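Local structure of Lmo0131 protein (Listeria monocytogenes, 4Q6J) at residues B[8-13]-B[45-50]; B[20-25]-B[74-79]; B[65-70]-B[102-107]. The protein probably acts as a phosphodiesterase specific for cyclic diguanylate, as many EAL-domain proteins with a TIM-barrel-like fold do. All coordinates share one frame; numbering follows the deposited sequence.

Interaction 1. Residues B[8-13]-B[45-50]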
loop_
_atom_site.group_PDB
_atom_site.type_symbol
_atom_site.label_atom_id
_atom_site.label_comp_id
_atom_site.label_asym_id
_atom_site.label_seq_id
_atom_site.Cartn_x
_atom_site.Cartn_y
_atom_site.Cartn_z
ATOM N N SER B 8 -17.787 8.240 18.534
ATOM C CA SER B 8 -16.360 8.086 18.735
ATOM C C SER B 8 -15.958 8.378 20.189
ATOM O O SER B 8 -15.067 7.741 20.726
ATOM C CB SER B 8 -15.582 9.015 17.809
ATOM O OG SER B 8 -16.441 9.707 16.936
ATOM N N THR B 9 -16.582 9.380 20.803
ATOM C CA THR B 9 -16.298 9.701 22.199
ATOM C C THR B 9 -16.326 8.512 23.160
ATOM O O THR B 9 -15.385 8.291 23.900
ATOM C CB THR B 9 -17.315 10.703 22.698
ATOM O OG1 THR B 9 -17.167 11.949 21.985
ATOM C CG2 THR B 9 -17.136 10.914 24.174
ATOM N N GLU B 10 -17.418 7.756 23.139
ATOM C CA GLU B 10 -17.562 6.581 23.989
ATOM C C GLU B 10 -16.427 5.569 23.761
ATOM O O GLU B 10 -15.900 4.978 24.702
ATOM C CB GLU B 10 -18.914 5.948 23.733
ATOM C CG GLU B 10 -19.076 4.597 24.348
ATOM C CD GLU B 10 -20.497 4.073 24.214
ATOM O OE1 GLU B 10 -21.410 4.863 23.845
ATOM O OE2 GLU B 10 -20.694 2.864 24.482
ATOM N N ILE B 11 -16.041 5.397 22.501
ATOM C CA ILE B 11 -14.855 4.603 22.146
ATOM C C ILE B 11 -13.553 5.108 22.788
ATOM O O ILE B 11 -12.904 4.370 23.514
ATOM C CB ILE B 11 -14.701 4.462 20.601
ATOM C CG1 ILE B 11 -15.789 3.521 20.066
ATOM C CG2 ILE B 11 -13.309 3.976 20.224
ATOM C CD1 ILE B 11 -15.844 3.387 18.593
ATOM N N TRP B 12 -13.234 6.372 22.555
ATOM C CA TRP B 12 -12.001 6.980 23.019
ATOM C C TRP B 12 -11.939 6.922 24.538
ATOM O O TRP B 12 -10.887 6.729 25.094
ATOM C CB TRP B 12 -11.866 8.417 22.473
ATOM C CG TRP B 12 -11.427 8.451 21.044
ATOM C CD1 TRP B 12 -11.757 7.570 20.085
ATOM C CD2 TRP B 12 -10.561 9.415 20.419
ATOM N NE1 TRP B 12 -11.159 7.899 18.906
ATOM C CE2 TRP B 12 -10.414 9.029 19.082
ATOM C CE3 TRP B 12 -9.890 10.556 20.866
ATOM C CZ2 TRP B 12 -9.643 9.747 18.180
ATOM C CZ3 TRP B 12 -9.127 11.262 19.966
ATOM C CH2 TRP B 12 -9.000 10.850 18.642
ATOM N N ASP B 13 -13.032 7.071 25.279
ATOM C CA ASP B 13 -12.968 6.986 26.730
ATOM C C ASP B 13 -12.705 5.556 27.198
ATOM O O ASP B 13 -12.059 5.349 28.221
ATOM C CB ASP B 13 -14.214 7.560 27.387
ATOM C CG ASP B 13 -13.939 8.066 28.794
ATOM O OD1 ASP B 13 -12.748 8.143 29.181
ATOM O OD2 ASP B 13 -14.909 8.402 29.506
ATOM N N LYS B 45 -14.224 -3.209 25.501
ATOM C CA LYS B 45 -15.518 -3.136 26.141
ATOM C C LYS B 45 -15.797 -1.670 26.379
ATOM O O LYS B 45 -15.047 -1.025 27.105
ATOM C CB LYS B 45 -15.525 -3.902 27.472
ATOM C CG LYS B 45 -16.938 -4.250 27.903
ATOM C CD LYS B 45 -17.064 -4.476 29.386
ATOM C CE LYS B 45 -18.285 -5.345 29.753
ATOM N NZ LYS B 45 -19.604 -4.712 29.498
ATOM N N THR B 46 -16.862 -1.150 25.767
ATOM C CA THR B 46 -17.289 0.240 26.000
ATOM C C THR B 46 -18.498 0.282 26.921
ATOM O O THR B 46 -18.830 -0.705 27.569
ATOM C CB THR B 46 -17.668 0.946 24.708
ATOM O OG1 THR B 46 -18.971 0.506 24.309
ATOM C CG2 THR B 46 -16.628 0.665 23.600
ATOM N N ALA B 47 -19.159 1.430 26.968
ATOM C CA ALA B 47 -20.282 1.603 27.866
ATOM C C ALA B 47 -21.441 0.739 27.420
ATOM O O ALA B 47 -22.114 0.117 28.232
ATOM C CB ALA B 47 -20.699 3.061 27.920
ATOM N N THR B 48 -21.667 0.691 26.115
ATOM C CA THR B 48 -22.901 0.124 25.598
ATOM C C THR B 48 -22.697 -1.171 24.807
ATOM O O THR B 48 -23.662 -1.803 24.388
ATOM C CB THR B 48 -23.660 1.166 24.746
ATOM O OG1 THR B 48 -22.877 1.530 23.608
ATOM C CG2 THR B 48 -23.959 2.411 25.569
ATOM N N THR B 49 -21.446 -1.580 24.618
ATOM C CA THR B 49 -21.173 -2.729 23.774
ATOM C C THR B 49 -19.746 -3.232 23.939
ATOM O O THR B 49 -19.015 -2.753 24.804
ATOM C CB THR B 49 -21.476 -2.394 22.289
ATOM O OG1 THR B 49 -21.606 -3.592 21.519
ATOM C CG2 THR B 49 -20.399 -1.492 21.698
ATOM N N ILE B 50 -19.385 -4.227 23.123
ATOM C CA ILE B 50 -18.034 -4.794 23.056
ATOM C C ILE B 50 -17.603 -4.823 21.598
ATOM O O ILE B 50 -18.268 -5.430 20.758
ATOM C CB ILE B 50 -17.940 -6.214 23.704
ATOM C CG1 ILE B 50 -18.527 -6.178 25.108
ATOM C CG2 ILE B 50 -16.496 -6.674 23.814
ATOM C CD1 ILE B 50 -18.235 -7.345 25.932
#
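The carboxylate oxygen OE2 of E10, at the end of a side chain reaching out from the first turn of helix 8-16, is gripped by residues of the turn 46-49. T48 supplies two donors. Its hydroxyl gives the shorter bond, 2.7 Å from OG1 to E10 OE2, arriving on the syn side of the carboxylate and 16° out of its plane. Its backbone amide adds a second, T48 N to E10 OE2 at 2.9 Å, almost in line with the C-O bond but bent to 135° at the hydrogen. T46 OG1 lies a further 2.9 Å from E10 OE2, yet its single proton can instead turn back to T49 O at 3.3 Å, so which acceptor it serves stays open. With CG anti to the backbone N (chi1 169°) and the chain extended beyond it, E10 spans the gap at full length, crossing T46 at about a right angle. E10 CG rests 3.9 Å from T46 CB, and A47 CB comes to 3.4 Å from E10 OE2. Between antiparallel strands 35-45 and 50-51, residues 46-49 form a beta turn, A47 and T48 having type I-like angles, and T46 N bonds T49 O at 2.9 Å across the hairpin end, so E10 joins the N-terminal helix to a hairpin at the rim of the EAL-domain barrel. Several donors around one oxygen would probably favour the ionised carboxylate. Other polar groups nearby are also paired: S7 OG bonds E10 N, D13 OD2 forms a salt bridge with R17, and K45 O accepts from S19 OG. I6 packs on T46 and T48, while S8 OG and T9 OG1 bond the carboxylate of E215 of the second subunit.

Interaction 2. Residues B[20-25]-B[74-79]; sequences YLLYYQ and AETAIK. With EDO (1,2-ethanediol), chain L.
L22 of strand 20-29 meets T76 and A77 of helix 66-83. L22 CB lies 3.8 Å from T76 CG2, the threonine methyl. L22 CG stands anti to the backbone N (chi1 -162°), and the turn at chi2 then carries the CD2 methyl onto the helix, where it lies 4.0 Å from A77 CB and equally near A77 N. F72 and V73, one turn earlier, also pack against this leucine. T76 CG2 has a second neighbour on the strand: the ring of Y24 slants in so that its OH comes to 4.0 Å from the methyl. The methyl of T76 thus faces the strand, while its OG1 bonds F72 O along the helix. Farther along, Q25 NE2 bonds S237 O and also O2 of a 1,2-ethanediol, probably from the crystallisation liquor, the latter at 2.6 Å and nearly straight at 162°; Q25 OE1 is held by Q232 NE2. The axes of the short segments approach to 9.1 Å, their directions 48° apart. Such packing of a strand's outer face on a surrounding helix belongs to a TIM-like barrel; here strand 20-29 runs antiparallel to strand 35-45, as in the EAL variant of the fold.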
loop_
_atom_site.group_PDB
_atom_site.type_symbol
_atom_site.label_atom_id
_atom_site.label_comp_id
_atom_site.label_asym_id
_atom_site.label_seq_id
_atom_site.Cartn_x
_atom_site.Cartn_y
_atom_site.Cartn_z
ATOM N N TYR B 20 -9.977 -3.206 27.935
ATOM C CA TYR B 20 -9.910 -4.280 26.931
ATOM C C TYR B 20 -10.371 -5.599 27.513
ATOM O O TYR B 20 -10.328 -5.777 28.720
ATOM C CB TYR B 20 -8.483 -4.454 26.410
ATOM C CG TYR B 20 -7.868 -3.210 25.804
ATOM C CD1 TYR B 20 -8.218 -2.788 24.534
ATOM C CD2 TYR B 20 -6.926 -2.472 26.494
ATOM C CE1 TYR B 20 -7.665 -1.655 23.973
ATOM C CE2 TYR B 20 -6.365 -1.344 25.947
ATOM C CZ TYR B 20 -6.732 -0.940 24.683
ATOM O OH TYR B 20 -6.166 0.189 24.144
ATOM N N LEU B 21 -10.815 -6.513 26.659
ATOM C CA LEU B 21 -11.071 -7.892 27.068
ATOM C C LEU B 21 -10.311 -8.793 26.136
ATOM O O LEU B 21 -10.209 -8.496 24.978
ATOM C CB LEU B 21 -12.555 -8.249 26.936
ATOM C CG LEU B 21 -13.596 -7.524 27.788
ATOM C CD1 LEU B 21 -14.977 -7.938 27.355
ATOM C CD2 LEU B 21 -13.374 -7.835 29.234
ATOM N N LEU B 22 -9.782 -9.911 26.615
ATOM C CA LEU B 22 -9.196 -10.854 25.680
ATOM C C LEU B 22 -10.209 -11.990 25.493
ATOM O O LEU B 22 -10.627 -12.621 26.461
ATOM C CB LEU B 22 -7.854 -11.376 26.181
ATOM C CG LEU B 22 -6.972 -12.013 25.113
ATOM C CD1 LEU B 22 -6.576 -10.963 24.106
ATOM C CD2 LEU B 22 -5.744 -12.702 25.694
ATOM N N TYR B 23 -10.635 -12.202 24.249
ATOM C CA TYR B 23 -11.501 -13.309 23.910
ATOM C C TYR B 23 -10.633 -14.379 23.304
ATOM O O TYR B 23 -9.481 -14.109 22.942
ATOM C CB TYR B 23 -12.588 -12.861 22.937
ATOM C CG TYR B 23 -13.778 -12.152 23.574
ATOM C CD1 TYR B 23 -13.738 -11.720 24.904
ATOM C CD2 TYR B 23 -14.947 -11.938 22.851
ATOM C CE1 TYR B 23 -14.811 -11.090 25.484
ATOM C CE2 TYR B 23 -16.039 -11.297 23.427
ATOM C CZ TYR B 23 -15.965 -10.880 24.740
ATOM O OH TYR B 23 -17.049 -10.248 25.309
ATOM N N TYR B 24 -11.186 -15.588 23.179
ATOM C CA TYR B 24 -10.427 -16.784 22.783
ATOM C C TYR B 24 -11.203 -17.613 21.776
ATOM O O TYR B 24 -12.378 -17.910 21.996
ATOM C CB TYR B 24 -10.163 -17.662 24.011
ATOM C CG TYR B 24 -9.392 -16.946 25.067
ATOM C CD1 TYR B 24 -8.024 -16.765 24.940
ATOM C CD2 TYR B 24 -10.027 -16.417 26.182
ATOM C CE1 TYR B 24 -7.300 -16.086 25.893
ATOM C CE2 TYR B 24 -9.306 -15.732 27.153
ATOM C CZ TYR B 24 -7.943 -15.568 26.993
ATOM O OH TYR B 24 -7.210 -14.897 27.931
ATOM N N GLN B 25 -10.563 -18.012 20.686
ATOM C CA GLN B 25 -11.236 -18.891 19.737
ATOM C C GLN B 25 -10.519 -20.258 19.694
ATOM O O GLN B 25 -9.319 -20.316 19.425
ATOM C CB GLN B 25 -11.333 -18.252 18.346
ATOM C CG GLN B 25 -12.238 -19.095 17.448
ATOM C CD GLN B 25 -12.442 -18.564 16.030
ATOM O OE1 GLN B 25 -11.526 -18.016 15.424
ATOM N NE2 GLN B 25 -13.650 -18.752 15.491
ATOM N N ALA B 74 -0.643 -9.316 26.009
ATOM C CA ALA B 74 0.379 -10.240 26.448
ATOM C C ALA B 74 0.231 -10.643 27.911
ATOM O O ALA B 74 0.369 -11.815 28.262
ATOM C CB ALA B 74 1.727 -9.679 26.195
ATOM N N GLU B 75 -0.041 -9.680 28.773
ATOM C CA GLU B 75 -0.160 -10.004 30.183
ATOM C C GLU B 75 -1.373 -10.865 30.522
ATOM O O GLU B 75 -1.281 -11.801 31.309
ATOM C CB GLU B 75 -0.133 -8.727 30.999
ATOM C CG GLU B 75 1.098 -7.974 30.646
ATOM C CD GLU B 75 1.301 -6.705 31.435
ATOM O OE1 GLU B 75 0.585 -6.493 32.446
ATOM O OE2 GLU B 75 2.198 -5.922 31.033
ATOM N N THR B 76 -2.505 -10.527 29.926
ATOM C CA THR B 76 -3.715 -11.303 30.079
ATOM C C THR B 76 -3.499 -12.727 29.572
ATOM O O THR B 76 -3.906 -13.684 30.224
ATOM C CB THR B 76 -4.851 -10.673 29.291
ATOM O OG1 THR B 76 -4.985 -9.338 29.721
ATOM C CG2 THR B 76 -6.146 -11.399 29.520
ATOM N N ALA B 77 -2.843 -12.865 28.424
ATOM C CA ALA B 77 -2.601 -14.191 27.851
ATOM C C ALA B 77 -1.675 -15.013 28.746
ATOM O O ALA B 77 -1.910 -16.191 28.981
ATOM C CB ALA B 77 -2.022 -14.096 26.455
ATOM N N ILE B 78 -0.624 -14.393 29.242
ATOM C CA ILE B 78 0.319 -15.106 30.085
ATOM C C ILE B 78 -0.348 -15.623 31.365
ATOM O O ILE B 78 -0.139 -16.755 31.779
ATOM C CB ILE B 78 1.529 -14.221 30.384
ATOM C CG1 ILE B 78 2.388 -14.143 29.123
ATOM C CG2 ILE B 78 2.291 -14.732 31.589
ATOM C CD1 ILE B 78 3.477 -13.129 29.166
ATOM N N LYS B 79 -1.171 -14.791 31.986
ATOM C CA LYS B 79 -1.902 -15.223 33.160
ATOM C C LYS B 79 -2.800 -16.413 32.825
ATOM O O LYS B 79 -2.854 -17.400 33.551
ATOM C CB LYS B 79 -2.737 -14.062 33.685
ATOM C CG LYS B 79 -1.917 -12.974 34.326
ATOM C CD LYS B 79 -2.701 -11.658 34.344
ATOM C CE LYS B 79 -2.069 -10.596 35.222
ATOM N NZ LYS B 79 -0.600 -10.703 35.211
HETATM C C1 EDO L . -15.661 -17.812 11.057
HETATM O O1 EDO L . -15.648 -19.222 10.823
HETATM C C2 EDO L . -14.504 -17.381 11.929
HETATM O O2 EDO L . -14.618 -17.936 13.237
#

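Interaction 3. Residues B[65-70]-B[102-107]; sequences ATREMQ and STYMTF. With ACY (acetic acid), chain S; ACY (acetic acid), chain C.
R67 lays one face of its guanidinium against the edge of the Y104 ring. The two planes stand nearly perpendicular, 87° apart, with Y104 CD1 3.7 Å above the centre of the guanidinium and R67 NE 3.7 Å from CE1, in the plane of the ring. The arginine leaves its helix with CG anti to the backbone N and then bends at chi2 (51°), which swings the chain across to helix 102-115; D71 forms a salt bridge with NE and so helps to fix the guanidinium's rotation. R67 NH2 comes to 3.0 Å from F107 CD2, shorter than usual van der Waals contact. Y104 and F107, three residues apart, share a side of their helix, and with CG anti to the backbone N both rings extend toward helix 66-83. These are neighbouring helices of the outer layer of the EAL barrel; the axes of segments 66-70 and 102-107 are inclined by 26° and come no closer than 13.0 Å, so long side chains bridge the interval and Y98 packs between them. A water completes the bridge: Y104 OH donates to it at 2.7 Å, and it donates to Q70 O at 3.1 Å. The tyrosine hydroxyl also bonds a 1,2-ethanediol. At the start of helix 102-115, T103 N and T103 OG1 each bond an acetic acid molecule, probably from the crystallisation liquor; S101 and T103 of the third subunit share these molecules.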
loop_
_atom_site.group_PDB
_atom_site.type_symbol
_atom_site.label_atom_id
_atom_site.label_comp_id
_atom_site.label_asym_id
_atom_site.label_seq_id
_atom_site.Cartn_x
_atom_site.Cartn_y
_atom_site.Cartn_z
ATOM N N ALA B 65 -2.301 4.474 21.613
ATOM C CA ALA B 65 -2.573 3.481 22.665
ATOM C C ALA B 65 -2.150 2.038 22.318
ATOM O O ALA B 65 -2.405 1.100 23.077
ATOM C CB ALA B 65 -4.062 3.516 23.053
ATOM N N THR B 66 -1.465 1.887 21.193
ATOM C CA THR B 66 -1.088 0.576 20.695
ATOM C C THR B 66 -0.231 -0.165 21.716
ATOM O O THR B 66 -0.323 -1.362 21.820
ATOM C CB THR B 66 -0.347 0.591 19.325
ATOM O OG1 THR B 66 0.712 1.534 19.341
ATOM C CG2 THR B 66 -1.290 0.908 18.182
ATOM N N ARG B 67 0.608 0.548 22.452
ATOM C CA ARG B 67 1.471 -0.118 23.397
ATOM C C ARG B 67 0.692 -0.712 24.565
ATOM O O ARG B 67 0.927 -1.868 24.930
ATOM C CB ARG B 67 2.588 0.785 23.876
ATOM C CG ARG B 67 3.531 0.064 24.825
ATOM C CD ARG B 67 4.035 -1.265 24.299
ATOM N NE ARG B 67 4.781 -1.937 25.354
ATOM C CZ ARG B 67 6.087 -1.787 25.574
ATOM N NH1 ARG B 67 6.835 -1.022 24.789
ATOM N NH2 ARG B 67 6.659 -2.421 26.582
ATOM N N GLU B 68 -0.220 0.085 25.128
ATOM C CA GLU B 68 -1.141 -0.339 26.185
ATOM C C GLU B 68 -1.877 -1.617 25.796
ATOM O O GLU B 68 -2.014 -2.548 26.579
ATOM C CB GLU B 68 -2.194 0.752 26.448
ATOM C CG GLU B 68 -1.709 1.935 27.289
ATOM C CD GLU B 68 -1.289 3.152 26.468
ATOM O OE1 GLU B 68 -1.341 4.259 27.026
ATOM O OE2 GLU B 68 -0.888 3.011 25.289
HETATM N N MSE B 69 -2.359 -1.644 24.568
HETATM C CA MSE B 69 -3.191 -2.719 24.117
HETATM C C MSE B 69 -2.375 -4.001 24.017
HETATM O O MSE B 69 -2.794 -5.037 24.543
HETATM C CB MSE B 69 -3.874 -2.348 22.794
HETATM C CG MSE B 69 -5.093 -3.182 22.489
HETATM SE SE MSE B 69 -5.604 -3.092 20.619
HETATM C CE MSE B 69 -3.816 -3.023 19.925
ATOM N N GLN B 70 -1.206 -3.923 23.375
ATOM C CA GLN B 70 -0.301 -5.079 23.256
ATOM C C GLN B 70 0.045 -5.618 24.622
ATOM O O GLN B 70 -0.018 -6.805 24.846
ATOM C CB GLN B 70 1.009 -4.742 22.513
ATOM C CG GLN B 70 0.885 -4.526 21.046
ATOM C CD GLN B 70 0.191 -5.655 20.295
ATOM O OE1 GLN B 70 0.379 -6.848 20.569
ATOM N NE2 GLN B 70 -0.630 -5.270 19.341
ATOM N N SER B 102 13.290 -4.178 18.371
ATOM C CA SER B 102 14.087 -4.838 19.374
ATOM C C SER B 102 13.697 -4.327 20.731
ATOM O O SER B 102 13.686 -5.070 21.682
ATOM C CB SER B 102 15.567 -4.616 19.134
ATOM O OG SER B 102 15.905 -5.182 17.899
ATOM N N THR B 103 13.363 -3.057 20.817
ATOM C CA THR B 103 13.018 -2.499 22.095
ATOM C C THR B 103 11.751 -3.160 22.658
ATOM O O THR B 103 11.708 -3.546 23.825
ATOM C CB THR B 103 12.897 -0.988 21.989
ATOM O OG1 THR B 103 14.209 -0.420 21.832
ATOM C CG2 THR B 103 12.271 -0.441 23.220
ATOM N N TYR B 104 10.733 -3.328 21.823
ATOM C CA TYR B 104 9.558 -4.069 22.270
ATOM C C TYR B 104 9.878 -5.525 22.522
ATOM O O TYR B 104 9.458 -6.080 23.498
ATOM C CB TYR B 104 8.399 -4.018 21.275
ATOM C CG TYR B 104 7.241 -4.809 21.829
ATOM C CD1 TYR B 104 6.513 -4.318 22.880
ATOM C CD2 TYR B 104 6.922 -6.078 21.345
ATOM C CE1 TYR B 104 5.483 -5.036 23.417
ATOM C CE2 TYR B 104 5.887 -6.807 21.888
ATOM C CZ TYR B 104 5.180 -6.285 22.932
ATOM O OH TYR B 104 4.157 -6.987 23.527
HETATM N N MSE B 105 10.592 -6.160 21.612
HETATM C CA MSE B 105 10.751 -7.602 21.695
HETATM C C MSE B 105 11.664 -7.991 22.843
HETATM O O MSE B 105 11.669 -9.129 23.302
HETATM C CB MSE B 105 11.225 -8.181 20.358
HETATM C CG MSE B 105 10.130 -8.145 19.262
HETATM SE SE MSE B 105 8.528 -9.249 19.674
HETATM C CE MSE B 105 9.285 -10.980 19.137
ATOM N N THR B 106 12.439 -7.033 23.320
ATOM C CA THR B 106 13.298 -7.253 24.478
ATOM C C THR B 106 12.482 -7.196 25.732
ATOM O O THR B 106 12.590 -8.054 26.576
ATOM C CB THR B 106 14.387 -6.212 24.541
ATOM O OG1 THR B 106 15.393 -6.567 23.588
ATOM C CG2 THR B 106 14.992 -6.163 25.933
ATOM N N PHE B 107 11.628 -6.196 25.841
ATOM C CA PHE B 107 10.668 -6.198 26.925
ATOM C C PHE B 107 9.779 -7.442 26.986
ATOM O O PHE B 107 9.472 -7.927 28.068
ATOM C CB PHE B 107 9.756 -4.998 26.845
ATOM C CG PHE B 107 8.779 -4.963 27.950
ATOM C CD1 PHE B 107 9.217 -4.807 29.260
ATOM C CD2 PHE B 107 7.437 -5.144 27.711
ATOM C CE1 PHE B 107 8.322 -4.790 30.303
ATOM C CE2 PHE B 107 6.551 -5.106 28.745
ATOM C CZ PHE B 107 6.995 -4.933 30.039
HETATM C C ACY S . 14.257 -0.964 17.250
HETATM O O ACY S . 14.337 -1.104 18.474
HETATM O OXT ACY S . 13.925 0.116 16.740
HETATM C CH3 ACY S . 14.535 -2.123 16.349
HETATM C C ACY C . 12.337 0.939 18.673
HETATM O O ACY C . 13.485 1.078 19.106
HETATM O OXT ACY C . 11.946 -0.140 18.205
HETATM C CH3 ACY C . 11.395 2.099 18.677
HETATM O O HOH W 1 1.830 -8.216 22.817
#

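Overall arrangement
From the N terminus, helix 8-16 opens interaction 1, which closes on the hairpin turn before strand 50-51. Inside that loop strand 20-29 starts interaction 2, which closes only on helix 66-83, so the two cross; they also touch, I50 packing on Y23 and L21. Interaction 3 opens on the beginning of helix 66-83, before interaction 2 has closed, and ends on helix 102-115, crossing it in turn. Y20 packs on selenomethionine M69 where these two meet. Interactions 1 and 3 follow in series, with nearest atoms about 8 Å apart. Together they link the N-terminal helix, the antiparallel strands, and two successive outer helices.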